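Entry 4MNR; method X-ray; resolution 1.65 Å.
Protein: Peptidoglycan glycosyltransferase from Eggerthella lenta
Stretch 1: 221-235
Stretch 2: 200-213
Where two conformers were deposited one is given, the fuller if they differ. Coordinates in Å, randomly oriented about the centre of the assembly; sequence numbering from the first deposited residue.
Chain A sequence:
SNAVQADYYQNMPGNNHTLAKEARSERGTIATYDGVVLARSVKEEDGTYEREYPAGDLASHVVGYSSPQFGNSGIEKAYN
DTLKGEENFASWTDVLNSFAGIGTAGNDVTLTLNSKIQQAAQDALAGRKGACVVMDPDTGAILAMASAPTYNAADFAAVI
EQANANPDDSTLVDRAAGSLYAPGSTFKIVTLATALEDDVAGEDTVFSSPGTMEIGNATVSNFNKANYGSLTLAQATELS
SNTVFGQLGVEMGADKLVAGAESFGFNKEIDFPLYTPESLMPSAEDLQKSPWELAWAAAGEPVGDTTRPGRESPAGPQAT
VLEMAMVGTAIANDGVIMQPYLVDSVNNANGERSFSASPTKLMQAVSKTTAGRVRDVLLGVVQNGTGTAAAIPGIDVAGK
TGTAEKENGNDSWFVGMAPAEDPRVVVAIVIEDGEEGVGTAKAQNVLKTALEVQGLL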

ATOM      1  N   SER A 221      15.428 -19.198   5.551  0.61 15.36           N
ATOM      2  CA  SER A 221      14.586 -20.377   5.347  0.61 16.22           C
ATOM      3  C   SER A 221      13.396 -20.066   4.457  0.61 15.93           C
ATOM      4  O   SER A 221      12.815 -18.982   4.539  0.61 14.47           O
ATOM      5  CB  SER A 221      14.080 -20.932   6.685  0.61 18.21           C
ATOM      6  OG  SER A 221      15.137 -21.375   7.520  0.61 19.14           O
ATOM      7  N   ASN A 222      13.039 -21.022   3.603  1.00 14.35           N
ATOM      8  CA  ASN A 222      11.802 -20.932   2.845  1.00 15.46           C
ATOM      9  C   ASN A 222      10.644 -21.042   3.810  1.00 16.23           C
ATOM     10  O   ASN A 222      10.798 -21.565   4.924  1.00 16.86           O
ATOM     11  CB  ASN A 222      11.706 -22.067   1.824  1.00 14.57           C
ATOM     12  CG  ASN A 222      12.460 -21.766   0.536  1.00 14.39           C
ATOM     13  OD1 ASN A 222      12.797 -20.622   0.257  1.00 16.44           O
ATOM     14  ND2 ASN A 222      12.726 -22.797  -0.250  1.00 12.76           N
ATOM     15  N   PHE A 223       9.484 -20.542   3.401  0.57 16.25           N
ATOM     16  CA  PHE A 223       8.281 -20.693   4.211  0.57 18.04           C
ATOM     17  C   PHE A 223       8.019 -22.177   4.437  0.57 21.75           C
ATOM     18  O   PHE A 223       8.110 -22.977   3.505  0.57 21.62           O
ATOM     19  CB  PHE A 223       7.085 -20.015   3.539  0.57 19.84           C
ATOM     20  CG  PHE A 223       7.272 -18.540   3.325  0.57 18.94           C
ATOM     21  CD1 PHE A 223       7.543 -17.706   4.394  0.57 17.85           C
ATOM     22  CD2 PHE A 223       7.164 -17.987   2.060  0.57 18.88           C
ATOM     23  CE1 PHE A 223       7.720 -16.343   4.202  0.57 17.66           C
ATOM     24  CE2 PHE A 223       7.333 -16.630   1.861  0.57 18.06           C
ATOM     25  CZ  PHE A 223       7.608 -15.805   2.937  0.57 19.70           C
ATOM     26  N   ASN A 224       7.736 -22.539   5.687  1.00 23.33           N
ATOM     27  CA  ASN A 224       7.580 -23.943   6.096  1.00 27.58           C
ATOM     28  C   ASN A 224       8.807 -24.826   5.837  1.00 27.81           C
ATOM     29  O   ASN A 224       8.696 -26.053   5.801  1.00 25.94           O
ATOM     30  CB  ASN A 224       6.337 -24.580   5.468  1.00 38.60           C
ATOM     31  CG  ASN A 224       5.067 -24.236   6.213  1.00 48.79           C
ATOM     32  OD1 ASN A 224       4.536 -23.134   6.079  1.00 51.37           O
ATOM     33  ND2 ASN A 224       4.567 -25.184   6.999  1.00 53.71           N
ATOM     34  N   LYS A 225       9.966 -24.196   5.673  1.00 21.85           N
ATOM     35  CA  LYS A 225      11.214 -24.891   5.378  1.00 21.01           C
ATOM     36  C   LYS A 225      11.099 -25.872   4.203  1.00 21.29           C
ATOM     37  O   LYS A 225      11.747 -26.917   4.192  1.00 22.95           O
ATOM     38  CB  LYS A 225      11.761 -25.577   6.634  1.00 25.11           C
ATOM     39  CG  LYS A 225      12.154 -24.591   7.730  1.00 30.38           C
ATOM     40  CD  LYS A 225      12.482 -25.310   9.018  1.00 39.74           C
ATOM     41  CE  LYS A 225      12.519 -24.347  10.187  1.00 44.73           C
ATOM     42  NZ  LYS A 225      12.533 -25.085  11.481  1.00 49.19           N
ATOM     43  N   ALA A 226      10.270 -25.515   3.223  1.00 20.52           N
ATOM     44  CA  ALA A 226      10.079 -26.323   2.020  1.00 21.82           C
ATOM     45  C   ALA A 226      11.325 -26.360   1.136  1.00 17.95           C
ATOM     46  O   ALA A 226      11.897 -25.317   0.810  1.00 17.95           O
ATOM     47  CB  ALA A 226       8.897 -25.798   1.217  1.00 20.20           C
ATOM     48  N   ASN A 227      11.736 -27.568   0.765  1.00 18.89           N
ATOM     49  CA  ASN A 227      12.820 -27.768  -0.193  1.00 17.67           C
ATOM     50  C   ASN A 227      12.230 -27.865  -1.599  1.00 18.16           C
ATOM     51  O   ASN A 227      11.491 -28.800  -1.901  1.00 22.53           O
ATOM     52  CB  ASN A 227      13.597 -29.037   0.159  1.00 21.90           C
ATOM     53  CG  ASN A 227      14.706 -29.354  -0.835  1.00 26.16           C
ATOM     54  OD1 ASN A 227      15.091 -28.522  -1.662  1.00 22.92           O
ATOM     55  ND2 ASN A 227      15.234 -30.566  -0.746  1.00 26.64           N
ATOM     56  N   TYR A 228      12.536 -26.889  -2.448  1.00 13.29           N
ATOM     57  CA  TYR A 228      11.997 -26.890  -3.804  1.00 15.47           C
ATOM     58  C   TYR A 228      13.006 -27.355  -4.845  1.00 16.72           C
ATOM     59  O   TYR A 228      12.706 -27.363  -6.039  1.00 21.38           O
ATOM     60  CB  TYR A 228      11.475 -25.504  -4.200  1.00 16.95           C
ATOM     61  CG  TYR A 228      10.275 -25.052  -3.408  1.00 17.56           C
ATOM     62  CD1 TYR A 228       9.110 -25.814  -3.380  1.00 20.52           C
ATOM     63  CD2 TYR A 228      10.300 -23.858  -2.698  1.00 19.78           C
ATOM     64  CE1 TYR A 228       8.008 -25.400  -2.654  1.00 24.20           C
ATOM     65  CE2 TYR A 228       9.203 -23.439  -1.968  1.00 24.05           C
ATOM     66  CZ  TYR A 228       8.061 -24.213  -1.952  1.00 26.10           C
ATOM     67  OH  TYR A 228       6.967 -23.795  -1.229  1.00 28.49           O
ATOM     68  N   GLY A 229      14.194 -27.748  -4.408  1.00 15.92           N
ATOM     69  CA  GLY A 229      15.223 -28.143  -5.352  1.00 19.94           C
ATOM     70  C   GLY A 229      15.672 -26.954  -6.173  1.00 21.81           C
ATOM     71  O   GLY A 229      15.740 -25.837  -5.676  1.00 27.78           O
ATOM     72  N   SER A 230      15.979 -27.176  -7.442  1.00 17.27           N
ATOM     73  CA  SER A 230      16.505 -26.090  -8.253  1.00 20.68           C
ATOM     74  C   SER A 230      15.354 -25.381  -8.959  1.00 15.67           C
ATOM     75  O   SER A 230      14.491 -26.031  -9.558  1.00 19.06           O
ATOM     76  CB  SER A 230      17.525 -26.612  -9.264  1.00 31.40           C
ATOM     77  OG  SER A 230      16.931 -27.546 -10.141  1.00 41.07           O
ATOM     78  N   LEU A 231      15.335 -24.054  -8.871  1.00 13.73           N
ATOM     79  CA  LEU A 231      14.273 -23.273  -9.491  1.00 12.46           C
ATOM     80  C   LEU A 231      14.841 -22.191 -10.395  1.00 12.90           C
ATOM     81  O   LEU A 231      15.871 -21.606 -10.082  1.00 13.83           O
ATOM     82  CB  LEU A 231      13.452 -22.582  -8.406  1.00 14.23           C
ATOM     83  CG  LEU A 231      12.715 -23.449  -7.389  1.00 14.48           C
ATOM     84  CD1 LEU A 231      12.024 -22.545  -6.390  1.00 15.77           C
ATOM     85  CD2 LEU A 231      11.702 -24.360  -8.078  1.00 16.96           C
ATOM     86  N   THR A 232      14.161 -21.890 -11.499  1.00 14.52           N
ATOM     87  CA  THR A 232      14.498 -20.674 -12.223  1.00 13.43           C
ATOM     88  C   THR A 232      14.034 -19.510 -11.370  1.00 10.12           C
ATOM     89  O   THR A 232      13.208 -19.677 -10.468  1.00 12.20           O
ATOM     90  CB  THR A 232      13.788 -20.555 -13.583  1.00 13.93           C
ATOM     91  OG1 THR A 232      12.377 -20.458 -13.369  1.00 13.80           O
ATOM     92  CG2 THR A 232      14.109 -21.749 -14.486  1.00 15.42           C
ATOM     93  N   LEU A 233      14.568 -18.327 -11.650  1.00 10.03           N
ATOM     94  CA  LEU A 233      14.181 -17.148 -10.895  1.00 10.04           C
ATOM     95  C   LEU A 233      12.680 -16.866 -11.033  1.00 11.75           C
ATOM     96  O   LEU A 233      12.036 -16.449 -10.061  1.00 11.53           O
ATOM     97  CB  LEU A 233      15.030 -15.944 -11.295  1.00 10.72           C
ATOM     98  CG  LEU A 233      14.786 -14.619 -10.574  1.00 12.72           C
ATOM     99  CD1 LEU A 233      14.892 -14.803  -9.078  1.00 12.09           C
ATOM    100  CD2 LEU A 233      15.802 -13.578 -11.068  1.00 14.69           C
ATOM    101  N   ALA A 234      12.120 -17.123 -12.216  1.00 11.23           N
ATOM    102  CA  ALA A 234      10.664 -16.988 -12.398  1.00 12.91           C
ATOM    103  C   ALA A 234       9.890 -17.960 -11.507  1.00 10.30           C
ATOM    104  O   ALA A 234       8.925 -17.575 -10.841  1.00 12.22           O
ATOM    105  CB  ALA A 234      10.273 -17.170 -13.874  1.00 14.12           C
ATOM    106  N   GLN A 235      10.313 -19.216 -11.477  1.00 11.65           N
ATOM    107  CA  GLN A 235       9.664 -20.207 -10.621  1.00 11.80           C
ATOM    108  C   GLN A 235       9.797 -19.849  -9.150  1.00 12.95           C
ATOM    109  O   GLN A 235       8.869 -20.063  -8.374  1.00 12.86           O
ATOM    110  CB  GLN A 235      10.236 -21.607 -10.858  1.00 15.30           C
ATOM    111  CG  GLN A 235       9.946 -22.162 -12.240  1.00 19.18           C
ATOM    112  CD  GLN A 235      10.796 -23.393 -12.582  1.00 25.19           C
ATOM    113  OE1 GLN A 235      11.871 -23.618 -12.014  1.00 20.86           O
ATOM    114  NE2 GLN A 235      10.310 -24.191 -13.530  1.00 31.63           N
TER
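Stretch 2 200-213: VAGEDTVFSSPGTM

Stretch 2 lies antiparallel along stretch 1 as a backbone-paired strand, held mainly by main-chain hydrogen bonds and closed at one end by the start of a helix and at the other by a loop around Gly211. The central register pairs Ser230 with Ser208, Leu231 with Phe207 and Thr232 with Val206. Leu231 and Phe207 form the hydrogen-bonded pair, the CA of Leu231 5.5 Å from the CA of Phe207, with two hydrogen bonds between them: Phe207 N donates to Leu231 O (2.8 Å) and Leu231 N to Phe207 O (2.9 Å), both nearly straight. At the flanking non-hydrogen-bonded pairs the backbones draw in, with Thr232 CA 4.2 Å from Val206 CA, and CA-H groups point at carbonyls, as in Val206 CA to Leu231 O (3.4 Å). Side chains alternate: Ser230, Thr232, Val206 and Ser208 share one face, while Leu231, Phe207 and Ser209 occupy the other, where Leu231 CD1 comes within 3.6 Å of Ser209 OG.

Beyond Thr232, whose OG1 accepts from Gln235 N (3.1 Å) and caps the helix, stretch 1 meets the type I turn from Gly202 to Thr205 that leads into the strand of stretch 2. Ala234 N donates a hydrogen bond to Glu203 O (3.0 Å), and Leu233 N a weak, bent one to Thr205 O (2.8 Å). The Leu233 side chain packs with its CD2 3.9 Å from Ala201 CB and its CB 4.3 Å from Phe207 CE1.

Toward the other end, Tyr228 N donates to Ser209 O (2.9 Å), and Ser209 OG lies at the edge of the Tyr228 ring, 3.7 Å from Tyr228 CD2. Asn222 hydrogen-bonds stretch 2 twice, from N to Gly211 O (2.8 Å) and from ND2 to Ser209 OG (3.2 Å); Asn222 ND2 also donates to Ala226 O (2.9 Å) within stretch 1. Gly211 CA sits 3.3 Å from Lys225 O and 3.2 Å from Ala226 O; a CB here would clash with Lys225 O. Ser221 then pairs with Thr212, CA to CA 4.2 Å.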

ATOM      1  N   VAL A 200      21.610  -8.591 -13.265  1.00 16.93           N
ATOM      2  CA  VAL A 200      22.239  -9.485 -12.297  1.00 17.47           C
ATOM      3  C   VAL A 200      21.849 -10.938 -12.572  1.00 17.96           C
ATOM      4  O   VAL A 200      22.667 -11.850 -12.446  1.00 19.10           O
ATOM      5  CB  VAL A 200      21.856  -9.102 -10.859  1.00 19.64           C
ATOM      6  CG1 VAL A 200      22.391 -10.135  -9.865  1.00 21.90           C
ATOM      7  CG2 VAL A 200      22.383  -7.706 -10.533  1.00 23.26           C
ATOM      8  N   ALA A 201      20.590 -11.143 -12.944  1.00 15.09           N
ATOM      9  CA  ALA A 201      20.081 -12.466 -13.283  1.00 16.31           C
ATOM     10  C   ALA A 201      18.957 -12.268 -14.277  1.00 14.14           C
ATOM     11  O   ALA A 201      18.503 -11.138 -14.488  1.00 19.36           O
ATOM     12  CB  ALA A 201      19.555 -13.186 -12.046  1.00 18.11           C
ATOM     13  N   GLY A 202      18.499 -13.363 -14.874  1.00 15.11           N
ATOM     14  CA  GLY A 202      17.333 -13.311 -15.742  1.00 13.55           C
ATOM     15  C   GLY A 202      16.259 -14.258 -15.242  1.00 16.38           C
ATOM     16  O   GLY A 202      16.495 -15.030 -14.310  1.00 15.71           O
ATOM     17  N   GLU A 203      15.085 -14.218 -15.871  1.00 15.61           N
ATOM     18  CA  GLU A 203      13.959 -15.037 -15.439  1.00 14.34           C
ATOM     19  C   GLU A 203      14.312 -16.514 -15.477  1.00 14.18           C
ATOM     20  O   GLU A 203      13.775 -17.304 -14.705  1.00 14.88           O
ATOM     21  CB  GLU A 203      12.739 -14.801 -16.336  1.00 15.03           C
ATOM     22  CG  GLU A 203      12.224 -13.371 -16.370  1.00 17.68           C
ATOM     23  CD  GLU A 203      12.834 -12.557 -17.509  1.00 19.83           C
ATOM     24  OE1 GLU A 203      14.046 -12.706 -17.767  1.00 18.30           O
ATOM     25  OE2 GLU A 203      12.097 -11.774 -18.150  1.00 18.90           O
ATOM     26  N   ASP A 204      15.230 -16.863 -16.376  1.00 14.15           N
ATOM     27  CA  ASP A 204      15.637 -18.250 -16.607  1.00 18.14           C
ATOM     28  C   ASP A 204      16.852 -18.695 -15.789  1.00 15.83           C
ATOM     29  O   ASP A 204      17.282 -19.848 -15.889  1.00 18.99           O
ATOM     30  CB  ASP A 204      15.913 -18.466 -18.104  1.00 26.88           C
ATOM     31  CG  ASP A 204      16.895 -17.438 -18.682  1.00 40.05           C
ATOM     32  OD1 ASP A 204      17.546 -17.739 -19.710  1.00 43.65           O
ATOM     33  OD2 ASP A 204      17.012 -16.327 -18.116  1.00 41.19           O
ATOM     34  N   THR A 205      17.408 -17.793 -14.984  1.00 14.89           N
ATOM     35  CA  THR A 205      18.594 -18.122 -14.191  1.00 16.14           C
ATOM     36  C   THR A 205      18.222 -19.113 -13.100  1.00 14.24           C
ATOM     37  O   THR A 205      17.237 -18.918 -12.414  1.00 14.08           O
ATOM     38  CB  THR A 205      19.220 -16.859 -13.570  1.00 14.93           C
ATOM     39  OG1 THR A 205      19.646 -15.984 -14.629  1.00 16.12           O
ATOM     40  CG2 THR A 205      20.438 -17.215 -12.715  1.00 14.40           C
ATOM     41  N   VAL A 206      19.018 -20.174 -12.943  1.00 15.38           N
ATOM     42  CA  VAL A 206      18.679 -21.238 -12.000  1.00 14.87           C
ATOM     43  C   VAL A 206      19.377 -21.053 -10.662  1.00 14.21           C
ATOM     44  O   VAL A 206      20.584 -20.786 -10.614  1.00 16.82           O
ATOM     45  CB  VAL A 206      19.000 -22.639 -12.579  1.00 17.44           C
ATOM     46  CG1 VAL A 206      18.835 -23.718 -11.508  1.00 20.41           C
ATOM     47  CG2 VAL A 206      18.110 -22.932 -13.767  1.00 17.10           C
ATOM     48  N   PHE A 207      18.618 -21.199  -9.578  1.00 13.45           N
ATOM     49  CA  PHE A 207      19.150 -21.091  -8.222  1.00 14.30           C
ATOM     50  C   PHE A 207      18.745 -22.306  -7.399  1.00 15.40           C
ATOM     51  O   PHE A 207      17.667 -22.860  -7.594  1.00 16.41           O
ATOM     52  CB  PHE A 207      18.545 -19.890  -7.499  1.00 15.60           C
ATOM     53  CG  PHE A 207      19.032 -18.565  -7.978  1.00 15.92           C
ATOM     54  CD1 PHE A 207      18.461 -17.970  -9.088  1.00 13.08           C
ATOM     55  CD2 PHE A 207      20.025 -17.891  -7.289  1.00 20.27           C
ATOM     56  CE1 PHE A 207      18.897 -16.733  -9.521  1.00 18.21           C
ATOM     57  CE2 PHE A 207      20.471 -16.655  -7.716  1.00 22.74           C
ATOM     58  CZ  PHE A 207      19.901 -16.069  -8.830  1.00 16.77           C
ATOM     59  N   SER A 208      19.590 -22.709  -6.456  0.56 15.16           N
ATOM     60  CA  SER A 208      19.190 -23.754  -5.524  0.56 17.58           C
ATOM     61  C   SER A 208      18.165 -23.185  -4.542  0.56 15.93           C
ATOM     62  O   SER A 208      18.305 -22.052  -4.081  0.56 15.00           O
ATOM     63  CB  SER A 208      20.407 -24.297  -4.773  0.56 18.69           C
ATOM     64  OG  SER A 208      20.059 -25.404  -3.959  0.56 21.64           O
ATOM     65  N   SER A 209      17.135 -23.966  -4.222  1.00 13.21           N
ATOM     66  CA  SER A 209      16.088 -23.511  -3.308  1.00 11.86           C
ATOM     67  C   SER A 209      15.878 -24.472  -2.117  1.00 13.42           C
ATOM     68  O   SER A 209      14.814 -25.083  -1.978  1.00 13.55           O
ATOM     69  CB  SER A 209      14.774 -23.285  -4.079  1.00 12.02           C
ATOM     70  OG  SER A 209      13.759 -22.740  -3.247  1.00 13.01           O
ATOM     71  N   PRO A 210      16.885 -24.590  -1.238  1.00 13.88           N
ATOM     72  CA  PRO A 210      16.744 -25.489  -0.085  1.00 16.91           C
ATOM     73  C   PRO A 210      15.767 -24.940   0.951  1.00 16.17           C
ATOM     74  O   PRO A 210      15.440 -23.753   0.911  1.00 14.44           O
ATOM     75  CB  PRO A 210      18.156 -25.533   0.501  1.00 17.26           C
ATOM     76  CG  PRO A 210      18.782 -24.244   0.074  1.00 15.60           C
ATOM     77  CD  PRO A 210      18.205 -23.934  -1.270  1.00 14.42           C
ATOM     78  N   GLY A 211      15.318 -25.788   1.876  1.00 17.65           N
ATOM     79  CA  GLY A 211      14.372 -25.351   2.885  1.00 18.11           C
ATOM     80  C   GLY A 211      15.037 -24.363   3.824  1.00 15.42           C
ATOM     81  O   GLY A 211      14.417 -23.398   4.281  1.00 16.25           O
ATOM     82  N   THR A 212      16.294 -24.634   4.143  0.67 15.54           N
ATOM     83  CA  THR A 212      17.088 -23.719   4.941  0.67 17.17           C
ATOM     84  C   THR A 212      18.474 -23.641   4.336  0.67 16.48           C
ATOM     85  O   THR A 212      18.924 -24.554   3.644  0.67 16.74           O
ATOM     86  CB  THR A 212      17.221 -24.189   6.413  0.67 20.24           C
ATOM     87  OG1 THR A 212      17.971 -25.405   6.457  0.67 21.52           O
ATOM     88  CG2 THR A 212      15.858 -24.432   7.048  0.67 24.46           C
HETATM   89  N   MSE A 213      19.151 -22.538   4.600  1.00 16.91           N
HETATM   90  CA  MSE A 213      20.564 -22.423   4.277  1.00 20.11           C
HETATM   91  C   MSE A 213      21.235 -21.356   5.113  1.00 17.61           C
HETATM   92  O   MSE A 213      20.598 -20.400   5.562  1.00 20.01           O
HETATM   93  CB  MSE A 213      20.790 -22.153   2.797  1.00 24.25           C
HETATM   94  CG  MSE A 213      20.481 -20.757   2.394  1.00 23.25           C
HETATM   95 SE   MSE A 213      20.688 -20.604   0.482  0.54 22.64          SE
HETATM   96  CE  MSE A 213      22.601 -20.563   0.335  1.00 23.74           C
TER